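Local coordinates for uncharacterized protein (PDB 5KAK) that is of unknown function but belongs to the NIPSNAP family, with a ferredoxin-like fold of the dimeric alpha-beta barrel kind, at residues 12-17 with 59-64; 34-39 with 120-125. All blocks are in the same frame, centred on the assembly; numbering follows the deposited sequence.

Contact 1 of 2, residues 12-17 with 59-64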
# COMPACT_ATOMS: atom_id res chain seq x y z
N GLU E 12 11.28 19.79 -3.21
CA GLU E 12 10.22 18.94 -3.73
C GLU E 12 10.83 17.64 -4.23
O GLU E 12 11.73 17.67 -5.07
CB GLU E 12 9.44 19.61 -4.86
CG GLU E 12 8.28 18.75 -5.37
CD GLU E 12 7.53 19.41 -6.53
OE1 GLU E 12 6.47 18.90 -6.93
OE2 GLU E 12 7.97 20.46 -7.03
N GLU E 13 10.36 16.52 -3.69
CA GLU E 13 10.72 15.21 -4.21
C GLU E 13 9.60 14.73 -5.11
O GLU E 13 8.43 14.72 -4.71
CB GLU E 13 10.97 14.22 -3.07
CG GLU E 13 11.40 12.86 -3.60
CD GLU E 13 11.86 11.91 -2.51
OE1 GLU E 13 11.47 12.08 -1.33
OE2 GLU E 13 12.60 10.98 -2.85
N ARG E 14 9.93 14.39 -6.36
CA ARG E 14 8.96 13.86 -7.30
C ARG E 14 9.34 12.43 -7.62
O ARG E 14 10.52 12.13 -7.85
CB ARG E 14 8.87 14.73 -8.57
CG ARG E 14 8.39 16.15 -8.24
CD ARG E 14 8.30 17.01 -9.48
NE ARG E 14 7.25 16.59 -10.40
CZ ARG E 14 5.97 16.96 -10.30
NH1 ARG E 14 5.56 17.73 -9.31
NH2 ARG E 14 5.09 16.56 -11.21
N ILE E 15 8.36 11.54 -7.57
CA ILE E 15 8.58 10.10 -7.71
C ILE E 15 7.64 9.61 -8.80
O ILE E 15 6.41 9.63 -8.61
CB ILE E 15 8.32 9.36 -6.38
CG1 ILE E 15 9.18 9.93 -5.24
CG2 ILE E 15 8.50 7.88 -6.57
CD1 ILE E 15 8.73 9.45 -3.86
N TYR E 16 8.18 9.21 -9.95
CA TYR E 16 7.37 8.71 -11.05
C TYR E 16 7.58 7.22 -11.23
O TYR E 16 8.72 6.75 -11.34
CB TYR E 16 7.70 9.40 -12.37
CG TYR E 16 7.57 10.90 -12.43
CD1 TYR E 16 6.85 11.63 -11.47
CD2 TYR E 16 8.14 11.58 -13.48
CE1 TYR E 16 6.75 13.01 -11.57
CE2 TYR E 16 8.04 12.94 -13.59
CZ TYR E 16 7.36 13.66 -12.64
OH TYR E 16 7.30 15.03 -12.80
N ASP E 17 6.48 6.48 -11.26
CA ASP E 17 6.54 5.08 -11.63
C ASP E 17 6.29 4.96 -13.13
O ASP E 17 5.33 5.54 -13.64
CB ASP E 17 5.53 4.27 -10.85
CG ASP E 17 5.79 4.31 -9.36
OD1 ASP E 17 6.90 3.93 -8.94
OD2 ASP E 17 4.89 4.75 -8.61
N VAL E 59 11.57 6.67 -11.27
CA VAL E 59 12.49 7.78 -11.31
C VAL E 59 12.19 8.68 -10.13
O VAL E 59 11.02 8.89 -9.76
CB VAL E 59 12.46 8.55 -12.65
CG1 VAL E 59 13.00 7.69 -13.77
CG2 VAL E 59 11.07 8.99 -12.99
N VAL E 60 13.25 9.19 -9.52
CA VAL E 60 13.19 10.00 -8.31
C VAL E 60 14.00 11.26 -8.55
O VAL E 60 15.19 11.18 -8.83
CB VAL E 60 13.73 9.23 -7.10
CG1 VAL E 60 13.78 10.12 -5.86
CG2 VAL E 60 12.91 8.00 -6.83
N HIS E 61 13.35 12.43 -8.43
CA HIS E 61 14.09 13.67 -8.65
C HIS E 61 13.74 14.70 -7.59
O HIS E 61 12.59 14.81 -7.16
CB HIS E 61 13.90 14.25 -10.11
CG HIS E 61 12.51 14.18 -10.65
ND1 HIS E 61 11.80 15.30 -11.04
CD2 HIS E 61 11.71 13.12 -10.94
CE1 HIS E 61 10.62 14.94 -11.51
NE2 HIS E 61 10.54 13.62 -11.47
N LEU E 62 14.75 15.43 -7.13
CA LEU E 62 14.60 16.40 -6.05
C LEU E 62 15.02 17.77 -6.55
O LEU E 62 16.15 17.93 -7.03
CB LEU E 62 15.43 16.03 -4.83
CG LEU E 62 14.98 14.87 -3.96
CD1 LEU E 62 15.23 13.55 -4.64
CD2 LEU E 62 15.68 14.93 -2.60
N TRP E 63 14.14 18.75 -6.38
CA TRP E 63 14.34 20.13 -6.79
C TRP E 63 14.28 21.06 -5.58
O TRP E 63 13.36 20.96 -4.76
CB TRP E 63 13.27 20.54 -7.79
CG TRP E 63 13.30 19.71 -9.02
CD1 TRP E 63 12.65 18.54 -9.23
CD2 TRP E 63 14.02 20.00 -10.22
NE1 TRP E 63 12.91 18.08 -10.50
CE2 TRP E 63 13.76 18.96 -11.13
CE3 TRP E 63 14.87 21.05 -10.61
CZ2 TRP E 63 14.31 18.93 -12.41
CZ3 TRP E 63 15.41 21.03 -11.88
CH2 TRP E 63 15.13 19.97 -12.77
N GLY E 64 15.23 21.98 -5.49
CA GLY E 64 15.30 22.92 -4.38
C GLY E 64 14.76 24.29 -4.77
O GLY E 64 14.96 24.76 -5.88
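The His61 ring is met on one face by Arg14 CB, which makes a CH-pi contact 3.6 Å from the ring centroid. The ring also stacks with Tyr48. The edge of the same imidazole points into a face of the Tyr16 ring. This edge-to-face pair has its planes at 80°, and His61 NE2 comes within 3.3 Å of Tyr16 CE2, toward the rim. At another edge, His61 ND1 accepts a hydrogen bond from Trp63 NE1 at 3.0 Å, nearly in both ring planes. That bond helps fix the rotation of the imidazole. His61 CG sits between the backbone N and the carbonyl carbon (chi1 41°), which starts the ring over toward strand 12-17. The Arg14 guanidinium grips Tyr16 OH side-on, with NE at 2.9 Å and NH2 at 3.1 Å, both in its plane. Arg14 NH1 makes a salt bridge to Glu12 OE1 at 2.8 Å; NH1 meets OE1 from above the carboxylate plane. The two strands that carry them pair antiparallel. Glu12-Trp63, Arg14-His61 and Tyr16-Val59 are hydrogen-bonded pairs. On the other face Glu13 CG packs alongside Leu62 CD1, and Glu13 OE2 lies 3.3 Å from Val60 CG1. Glu13, Val60 and Leu62 also meet a second subunit there, consistent with the sheet-to-sheet dimers of this clan, and Glu13 OE2 lies near the like-charged Glu13 OE2 of that subunit. Strands 10-18 and 58-65 are the central pair of the four-stranded sheet, flanked by 96-106 and 45-51. Helix 23-42 packs on the Tyr16, Val59 and Trp63 face, and Arg71 adds a second salt bridge to Glu12.

Contact 2 of 2, residues 34-39 with 120-125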
# COMPACT_ATOMS: atom_id res chain seq x y z
N GLY E 34 15.30 16.91 -22.60
CA GLY E 34 14.37 17.45 -21.61
C GLY E 34 15.01 18.27 -20.51
O GLY E 34 14.41 19.23 -20.02
N ILE E 35 16.22 17.91 -20.08
CA ILE E 35 16.78 18.62 -18.93
C ILE E 35 17.25 20.01 -19.36
O ILE E 35 17.22 20.95 -18.55
CB ILE E 35 17.89 17.79 -18.26
CG1 ILE E 35 18.09 18.24 -16.80
CG2 ILE E 35 19.20 17.88 -19.03
CD1 ILE E 35 16.87 18.00 -15.91
N ALA E 36 17.65 20.17 -20.62
CA ALA E 36 18.03 21.48 -21.13
C ALA E 36 16.85 22.43 -21.09
O ALA E 36 17.03 23.65 -21.01
CB ALA E 36 18.57 21.37 -22.55
N ILE E 37 15.63 21.90 -21.19
CA ILE E 37 14.44 22.73 -21.04
C ILE E 37 14.17 23.00 -19.57
O ILE E 37 13.96 24.15 -19.16
CB ILE E 37 13.22 22.04 -21.69
CG1 ILE E 37 13.47 21.73 -23.15
CG2 ILE E 37 11.98 22.91 -21.54
CD1 ILE E 37 12.39 20.86 -23.75
N GLN E 38 14.15 21.94 -18.75
CA GLN E 38 13.55 22.02 -17.43
C GLN E 38 14.49 22.63 -16.39
O GLN E 38 14.07 23.45 -15.59
CB GLN E 38 13.09 20.64 -16.98
CG GLN E 38 12.35 20.63 -15.64
CD GLN E 38 12.06 19.22 -15.14
OE1 GLN E 38 12.83 18.30 -15.39
NE2 GLN E 38 10.93 19.06 -14.46
N ARG E 39 15.76 22.24 -16.40
CA ARG E 39 16.66 22.70 -15.34
C ARG E 39 16.85 24.21 -15.31
O ARG E 39 16.84 24.77 -14.20
CB ARG E 39 18.02 21.99 -15.46
CG ARG E 39 18.99 22.37 -14.34
CD ARG E 39 20.07 21.32 -14.16
NE ARG E 39 20.53 20.81 -15.44
CZ ARG E 39 21.42 19.82 -15.58
NH1 ARG E 39 21.95 19.26 -14.50
NH2 ARG E 39 21.77 19.41 -16.78
N GLU E 120 26.42 29.14 -18.44
CA GLU E 120 27.78 28.59 -18.40
C GLU E 120 27.77 27.12 -18.02
O GLU E 120 28.68 26.37 -18.42
CB GLU E 120 28.63 29.39 -17.41
N ASP E 121 26.78 26.68 -17.26
CA ASP E 121 26.65 25.26 -16.96
C ASP E 121 26.13 24.48 -18.16
O ASP E 121 26.63 23.39 -18.46
CB ASP E 121 25.72 25.07 -15.75
CG ASP E 121 26.16 25.87 -14.55
OD1 ASP E 121 27.33 25.75 -14.15
OD2 ASP E 121 25.32 26.63 -14.00
N GLU E 122 25.14 25.03 -18.86
CA GLU E 122 24.54 24.32 -19.99
C GLU E 122 25.53 24.13 -21.12
O GLU E 122 25.52 23.09 -21.80
CB GLU E 122 23.31 25.08 -20.49
CG GLU E 122 22.43 24.30 -21.46
CD GLU E 122 21.72 23.15 -20.77
OE1 GLU E 122 21.43 23.28 -19.56
OE2 GLU E 122 21.46 22.11 -21.42
N HIS E 123 26.41 25.11 -21.34
CA HIS E 123 27.27 25.09 -22.52
C HIS E 123 28.34 24.01 -22.43
O HIS E 123 28.71 23.40 -23.44
CB HIS E 123 27.90 26.46 -22.73
CG HIS E 123 26.92 27.55 -23.02
ND1 HIS E 123 25.58 27.30 -23.24
CD2 HIS E 123 27.07 28.89 -23.12
CE1 HIS E 123 24.95 28.44 -23.46
NE2 HIS E 123 25.83 29.42 -23.39
N ALA E 124 28.86 23.76 -21.23
CA ALA E 124 29.95 22.81 -21.04
C ALA E 124 29.47 21.46 -20.52
O ALA E 124 30.27 20.68 -20.00
CB ALA E 124 31.00 23.39 -20.10
N ARG E 125 28.18 21.16 -20.66
CA ARG E 125 27.61 19.89 -20.20
C ARG E 125 28.36 18.68 -20.75
O ARG E 125 28.92 18.72 -21.84
CB ARG E 125 26.13 19.79 -20.59
CG ARG E 125 25.17 20.47 -19.63
CD ARG E 125 23.72 20.20 -20.01
NE ARG E 125 23.40 18.78 -20.00
CZ ARG E 125 22.33 18.26 -20.59
NH1 ARG E 125 21.48 19.04 -21.24
NH2 ARG E 125 22.10 16.95 -20.54
O HOH W 1 20.14 21.21 -18.07
O HOH W 2 19.07 18.11 -22.51
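The C-terminal tail, with short helix 119-123, packs here on helix 23-42 through Ile35, Ala36, Arg39, Glu122 and Arg125. No direct hydrogen bond joins the two segments. Arg39 is modelled in two conformers, and its contacts hold for the one described. Arg125 lays one face of its guanidinium over Ile35 CG2, which is 3.4 Å from Arg125 NH1. Arg39 NH2 stands over the same face, toward the rim and 3.7 Å from Arg125 NE. The two guanidinium planes are turned 71° apart. Arg125 NH1 is tied within its own segment to Glu122 OE2 by a salt bridge of 3.1 Å. The bond is straight (165°) and reaches the carboxylate on its syn side, somewhat out of its plane. Glu122 is bent at chi2 (69°), which turns its CD toward helix 34-39, and OE2 comes to 3.2 Å from Ala36 CB. Two waters complete the join. One accepts from Arg39 NE at 2.7 Å and donates to Glu122 OE1 at 2.9 Å, with a weak bond to Ile35 O. The other accepts from both Ala36 N and Arg125 NH1. Further partners hold the polar ends: Trp117 NE1 bonds Glu122 OE1, Arg125 NH2 reaches Glu31 O, and Arg39 NH1 bonds Phe109 O of a second subunit. Arg39 also makes a cation-pi contact with Trp117. The contact is partly buried and joined mainly through water and van der Waals packing. Two like charges lie close; the Glu122 salt bridge probably offsets that of Arg125, and in this Arg39 conformer the water link may ease the repulsion.

Contact 1 is the middle of the sheet, and contact 2 joins the tail to the helix packed on that sheet. Their centres are about 18 Å apart, yet they touch through Trp63. Its six-membered ring rests on helix 34-39: Trp63 CZ2 is 3.4 Å from Gln38 OE1, and Trp63 CH2 is 4.1 Å from Ile35 CD1. The indole that bonds the histidine of contact 1 thus also meets the isoleucine under the Arg125 guanidinium of contact 2. Strand 10-18 runs on in sequence to helix 23-42, and the segments of the two contacts alternate along the chain. Both contacts also touch the second subunit.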